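Local coordinates for protein putative hydrolase (Acinetobacter sp. NBRC 100985, PDB 4XUK) that probably hydrolyses organophosphates and lactones as a zinc-dependent enzyme of the metallo-beta-lactamase superfamily, at residues F189-H201 against Y236-Q250. The protein carries 2 engineered substitutions. Sequence-based numbering, arbitrary orientation.
Sequences FKVINTAGHTPGH and YDIDPKKAVETRLKQ. With ZN (zinc ion), chain D.
H197 binds zinc through NE2 at 2.2 Å, and D237 grips the ring at ND1, the nitrogen not bound to zinc. ND1-H donates to D237 OD1 over 2.8 Å, nearly straight at 167°. OD1 lies in the ring plane, at the ring edge, while the carboxylate plane stands 89° to the ring. CB of H197 leads away from 236-250, but with chi1 at 179° the ring swings back to D237 and the zinc. With NE2 on zinc, the bond holds the ring's rotation. It probably makes NE2 a stronger donor to the metal.

The backbone beside it is pinned too. H197 O accepts from I238 N, and G196 O from D239 N, both at 2.9 Å. G196 lies against the first turn of helix 240-257, its CA only 3.4 Å from K242 CG, a tight fit. A243 CB packs against the G196-H197 peptide. One turn further, T246 OG1 donates to A195 O at 2.7 Å, and its CG2 meets T194 CB. D239 is the helix N-cap, OD1 accepting from K242 N at 3.1 Å. Where strand 189-193 ends, a water links N193 O to K249 NZ and Q250 OE1.

H108, H110 and D218 complete this zinc site. D218 bridges to the second zinc, completed by D112, H113 and H265. This HxHxDH dinuclear centre characterises many metallo-beta-lactamase superfamily hydrolases.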
loop_
_atom_site.group_PDB
_atom_site.type_symbol
_atom_site.label_atom_id
_atom_site.label_comp_id
_atom_site.label_asym_id
_atom_site.label_seq_id
_atom_site.Cartn_x
_atom_site.Cartn_y
_atom_site.Cartn_z
ATOM N N PHE A 189 -25.373 -5.730 7.820
ATOM C CA PHE A 189 -24.150 -5.925 8.590
ATOM C C PHE A 189 -24.454 -6.674 9.875
ATOM O O PHE A 189 -25.469 -6.416 10.527
ATOM C CB PHE A 189 -23.481 -4.584 8.932
ATOM C CG PHE A 189 -22.875 -3.882 7.742
ATOM C CD1 PHE A 189 -23.679 -3.201 6.830
ATOM C CD2 PHE A 189 -21.504 -3.902 7.541
ATOM C CE1 PHE A 189 -23.120 -2.546 5.734
ATOM C CE2 PHE A 189 -20.940 -3.255 6.460
ATOM C CZ PHE A 189 -21.747 -2.578 5.548
ATOM N N LYS A 190 -23.586 -7.592 10.242
ATOM C CA LYS A 190 -23.675 -8.262 11.508
ATOM C C LYS A 190 -22.783 -7.625 12.582
ATOM O O LYS A 190 -21.650 -7.346 12.366
ATOM C CB LYS A 190 -23.377 -9.712 11.356
ATOM C CG LYS A 190 -23.405 -10.407 12.654
ATOM C CD LYS A 190 -23.196 -11.874 12.502
ATOM C CE LYS A 190 -22.998 -12.526 13.841
ATOM N NZ LYS A 190 -23.233 -13.946 13.558
ATOM N N VAL A 191 -23.342 -7.404 13.742
ATOM C CA VAL A 191 -22.567 -6.768 14.802
ATOM C C VAL A 191 -21.857 -7.820 15.661
ATOM O O VAL A 191 -22.441 -8.839 16.039
ATOM C CB VAL A 191 -23.423 -5.777 15.646
ATOM C CG1 VAL A 191 -24.135 -4.785 14.734
ATOM C CG2 VAL A 191 -24.433 -6.501 16.509
ATOM N N ILE A 192 -20.580 -7.578 15.936
ATOM C CA ILE A 192 -19.762 -8.537 16.664
ATOM C C ILE A 192 -19.117 -7.878 17.868
ATOM O O ILE A 192 -18.410 -6.868 17.740
ATOM C CB ILE A 192 -18.688 -9.156 15.739
ATOM C CG1 ILE A 192 -19.374 -9.807 14.531
ATOM C CG2 ILE A 192 -17.814 -10.158 16.490
ATOM C CD1 ILE A 192 -18.423 -10.352 13.502
ATOM N N ASN A 193 -19.362 -8.443 19.045
ATOM C CA ASN A 193 -18.799 -7.867 20.245
ATOM C C ASN A 193 -17.297 -8.098 20.308
ATOM O O ASN A 193 -16.821 -9.240 20.310
ATOM C CB ASN A 193 -19.481 -8.404 21.501
ATOM C CG ASN A 193 -18.998 -7.703 22.751
ATOM O OD1 ASN A 193 -17.825 -7.798 23.111
ATOM N ND2 ASN A 193 -19.895 -6.983 23.412
ATOM N N THR A 194 -16.551 -7.001 20.350
ATOM C CA THR A 194 -15.106 -7.080 20.472
ATOM C C THR A 194 -14.672 -6.099 21.555
ATOM O O THR A 194 -13.786 -5.279 21.355
ATOM C CB THR A 194 -14.403 -6.790 19.131
ATOM O OG1 THR A 194 -14.841 -5.528 18.607
ATOM C CG2 THR A 194 -14.710 -7.882 18.122
ATOM N N ALA A 195 -15.328 -6.190 22.706
ATOM C CA ALA A 195 -15.056 -5.302 23.829
ATOM C C ALA A 195 -13.655 -5.458 24.401
ATOM O O ALA A 195 -13.034 -6.510 24.274
ATOM C CB ALA A 195 -16.091 -5.518 24.935
ATOM N N GLY A 196 -13.183 -4.397 25.050
ATOM C CA GLY A 196 -11.897 -4.399 25.719
ATOM C C GLY A 196 -11.254 -3.049 25.511
ATOM O O GLY A 196 -11.006 -2.309 26.465
ATOM N N HIS A 197 -10.981 -2.730 24.248
ATOM C CA HIS A 197 -10.471 -1.412 23.901
ATOM C C HIS A 197 -11.364 -0.326 24.492
ATOM O O HIS A 197 -10.874 0.661 25.032
ATOM C CB HIS A 197 -10.387 -1.258 22.387
ATOM C CG HIS A 197 -9.899 0.082 21.947
ATOM N ND1 HIS A 197 -8.622 0.536 22.202
ATOM C CD2 HIS A 197 -10.518 1.066 21.251
ATOM C CE1 HIS A 197 -8.480 1.745 21.679
ATOM N NE2 HIS A 197 -9.614 2.085 21.100
ATOM N N THR A 198 -12.676 -0.517 24.374
ATOM C CA THR A 198 -13.655 0.267 25.127
ATOM C C THR A 198 -14.714 -0.716 25.581
ATOM O O THR A 198 -14.825 -1.803 25.009
ATOM C CB THR A 198 -14.339 1.368 24.276
ATOM O OG1 THR A 198 -15.152 0.763 23.266
ATOM C CG2 THR A 198 -13.310 2.312 23.644
ATOM N N PRO A 199 -15.513 -0.343 26.593
ATOM C CA PRO A 199 -16.438 -1.351 27.130
ATOM C C PRO A 199 -17.494 -1.832 26.133
ATOM O O PRO A 199 -18.037 -2.923 26.326
ATOM C CB PRO A 199 -17.078 -0.634 28.322
ATOM C CG PRO A 199 -16.045 0.371 28.750
ATOM C CD PRO A 199 -15.430 0.849 27.458
ATOM N N GLY A 200 -17.773 -1.058 25.084
ATOM C CA GLY A 200 -18.781 -1.453 24.112
ATOM C C GLY A 200 -18.260 -1.468 22.685
ATOM O O GLY A 200 -19.016 -1.248 21.730
ATOM N N HIS A 201 -16.965 -1.740 22.537
ATOM C CA HIS A 201 -16.360 -1.796 21.212
ATOM C C HIS A 201 -16.944 -2.957 20.434
ATOM O O HIS A 201 -16.997 -4.081 20.938
ATOM C CB HIS A 201 -14.837 -1.936 21.313
ATOM C CG HIS A 201 -14.133 -1.781 20.001
ATOM N ND1 HIS A 201 -14.039 -2.801 19.079
ATOM C CD2 HIS A 201 -13.497 -0.719 19.451
ATOM C CE1 HIS A 201 -13.369 -2.376 18.021
ATOM N NE2 HIS A 201 -13.035 -1.115 18.219
ATOM N N TYR A 236 -4.009 3.021 24.984
ATOM C CA TYR A 236 -5.342 3.485 24.611
ATOM C C TYR A 236 -6.466 2.539 25.061
ATOM O O TYR A 236 -7.631 2.956 25.150
ATOM C CB TYR A 236 -5.443 3.692 23.085
ATOM C CG TYR A 236 -4.446 4.679 22.495
ATOM C CD1 TYR A 236 -4.155 5.876 23.134
ATOM C CD2 TYR A 236 -3.809 4.407 21.289
ATOM C CE1 TYR A 236 -3.248 6.770 22.592
ATOM C CE2 TYR A 236 -2.906 5.296 20.742
ATOM C CZ TYR A 236 -2.632 6.475 21.401
ATOM O OH TYR A 236 -1.736 7.367 20.859
ATOM N N ASP A 237 -6.140 1.269 25.285
ATOM C CA ASP A 237 -7.133 0.290 25.712
ATOM C C ASP A 237 -7.662 0.658 27.100
ATOM O O ASP A 237 -6.881 0.926 28.009
ATOM C CB ASP A 237 -6.519 -1.120 25.761
ATOM C CG ASP A 237 -6.152 -1.653 24.391
ATOM O OD1 ASP A 237 -6.742 -1.203 23.385
ATOM O OD2 ASP A 237 -5.275 -2.543 24.306
ATOM N N ILE A 238 -8.981 0.688 27.270
ATOM C CA ILE A 238 -9.545 0.948 28.604
ATOM C C ILE A 238 -9.395 -0.296 29.485
ATOM O O ILE A 238 -9.058 -0.205 30.680
ATOM C CB ILE A 238 -11.020 1.420 28.534
ATOM C CG1 ILE A 238 -11.088 2.828 27.928
ATOM C CG2 ILE A 238 -11.647 1.425 29.925
ATOM C CD1 ILE A 238 -12.475 3.303 27.606
ATOM N N ASP A 239 -9.632 -1.463 28.898
ATOM C CA ASP A 239 -9.313 -2.719 29.580
ATOM C C ASP A 239 -8.311 -3.483 28.720
ATOM O O ASP A 239 -8.703 -4.237 27.824
ATOM C CB ASP A 239 -10.578 -3.550 29.795
ATOM C CG ASP A 239 -10.335 -4.818 30.619
ATOM O OD1 ASP A 239 -9.196 -5.332 30.668
ATOM O OD2 ASP A 239 -11.310 -5.318 31.212
ATOM N N PRO A 240 -7.010 -3.284 28.985
ATOM C CA PRO A 240 -5.961 -3.902 28.162
ATOM C C PRO A 240 -5.982 -5.426 28.164
ATOM O O PRO A 240 -5.704 -6.031 27.129
ATOM C CB PRO A 240 -4.658 -3.382 28.790
ATOM C CG PRO A 240 -5.049 -2.747 30.094
ATOM C CD PRO A 240 -6.462 -2.295 29.928
ATOM N N LYS A 241 -6.285 -6.030 29.287
ATOM C CA LYS A 241 -6.353 -7.450 29.324
ATOM C C LYS A 241 -7.432 -8.010 28.437
ATOM O O LYS A 241 -7.196 -8.900 27.703
ATOM C CB LYS A 241 -6.508 -7.988 30.734
ATOM C CG LYS A 241 -5.456 -9.008 31.070
ATOM C CD LYS A 241 -4.026 -8.484 30.854
ATOM C CE LYS A 241 -3.507 -8.502 29.397
ATOM N NZ LYS A 241 -2.744 -9.659 28.976
ATOM N N LYS A 242 -8.617 -7.470 28.549
ATOM C CA LYS A 242 -9.758 -7.865 27.741
ATOM C C LYS A 242 -9.486 -7.580 26.251
ATOM O O LYS A 242 -9.890 -8.350 25.380
ATOM C CB LYS A 242 -10.993 -7.105 28.244
ATOM C CG LYS A 242 -12.267 -7.285 27.443
ATOM C CD LYS A 242 -12.934 -8.611 27.724
ATOM C CE LYS A 242 -14.414 -8.571 27.343
ATOM N NZ LYS A 242 -15.247 -7.877 28.379
ATOM N N ALA A 243 -8.803 -6.477 25.958
ATOM C CA ALA A 243 -8.518 -6.105 24.559
ATOM C C ALA A 243 -7.528 -7.064 23.912
ATOM O O ALA A 243 -7.619 -7.356 22.706
ATOM C CB ALA A 243 -8.011 -4.678 24.473
ATOM N N VAL A 244 -6.569 -7.541 24.702
ATOM C CA VAL A 244 -5.648 -8.573 24.225
ATOM C C VAL A 244 -6.405 -9.866 23.952
ATOM O O VAL A 244 -6.223 -10.488 22.902
ATOM C CB VAL A 244 -4.502 -8.820 25.240
ATOM C CG1 VAL A 244 -3.737 -10.084 24.898
ATOM C CG2 VAL A 244 -3.560 -7.627 25.268
ATOM N N GLU A 245 -7.266 -10.268 24.887
ATOM C CA GLU A 245 -8.062 -11.475 24.702
ATOM C C GLU A 245 -8.880 -11.371 23.422
ATOM O O GLU A 245 -8.983 -12.331 22.651
ATOM C CB GLU A 245 -8.994 -11.686 25.895
ATOM C CG GLU A 245 -8.267 -11.900 27.215
ATOM C CD GLU A 245 -9.224 -11.967 28.395
ATOM O OE1 GLU A 245 -8.746 -12.098 29.542
ATOM O OE2 GLU A 245 -10.457 -11.891 28.169
ATOM N N THR A 246 -9.462 -10.197 23.198
ATOM C CA THR A 246 -10.285 -9.980 22.014
ATOM C C THR A 246 -9.468 -10.077 20.726
ATOM O O THR A 246 -9.877 -10.750 19.779
ATOM C CB THR A 246 -10.985 -8.627 22.063
ATOM O OG1 THR A 246 -11.964 -8.640 23.109
ATOM C CG2 THR A 246 -11.693 -8.355 20.743
ATOM N N ARG A 247 -8.315 -9.413 20.680
ATOM C CA ARG A 247 -7.469 -9.490 19.487
ATOM C C ARG A 247 -6.999 -10.919 19.190
ATOM O O ARG A 247 -7.063 -11.373 18.046
ATOM C CB ARG A 247 -6.257 -8.564 19.610
ATOM C CG ARG A 247 -5.235 -8.736 18.469
ATOM C CD ARG A 247 -4.011 -7.841 18.691
ATOM N NE ARG A 247 -4.482 -6.585 19.230
ATOM C CZ ARG A 247 -4.256 -6.145 20.461
ATOM N NH1 ARG A 247 -3.480 -6.817 21.325
ATOM N NH2 ARG A 247 -4.795 -4.999 20.815
ATOM N N LEU A 248 -6.520 -11.630 20.180
ATOM C CA LEU A 248 -6.071 -12.962 19.971
ATOM C C LEU A 248 -7.168 -13.866 19.430
ATOM O O LEU A 248 -6.959 -14.647 18.584
ATOM C CB LEU A 248 -5.503 -13.500 21.249
ATOM C CG LEU A 248 -4.207 -12.904 21.752
ATOM C CD1 LEU A 248 -3.915 -13.495 23.113
ATOM C CD2 LEU A 248 -3.073 -13.130 20.783
ATOM N N LYS A 249 -8.362 -13.712 19.938
ATOM C CA LYS A 249 -9.494 -14.468 19.407
ATOM C C LYS A 249 -9.782 -14.128 17.950
ATOM O O LYS A 249 -9.996 -15.020 17.121
ATOM C CB LYS A 249 -10.756 -14.217 20.235
ATOM C CG LYS A 249 -11.652 -15.434 20.302
ATOM C CD LYS A 249 -13.011 -15.165 19.747
ATOM C CE LYS A 249 -13.742 -14.147 20.589
ATOM N NZ LYS A 249 -15.140 -13.997 20.111
ATOM N N GLN A 250 -9.814 -12.837 17.632
ATOM C CA GLN A 250 -10.205 -12.429 16.291
ATOM C C GLN A 250 -9.114 -12.730 15.264
ATOM O O GLN A 250 -9.420 -13.170 14.163
ATOM C CB GLN A 250 -10.613 -10.949 16.263
ATOM C CG GLN A 250 -11.846 -10.643 17.126
ATOM C CD GLN A 250 -13.073 -11.451 16.713
ATOM O OE1 GLN A 250 -13.847 -11.911 17.556
ATOM N NE2 GLN A 250 -13.253 -11.625 15.415
HETATM ZN ZN ZN D . -10.096 3.833 19.924
HETATM O O HOH W 1 -14.566 -10.953 20.320
#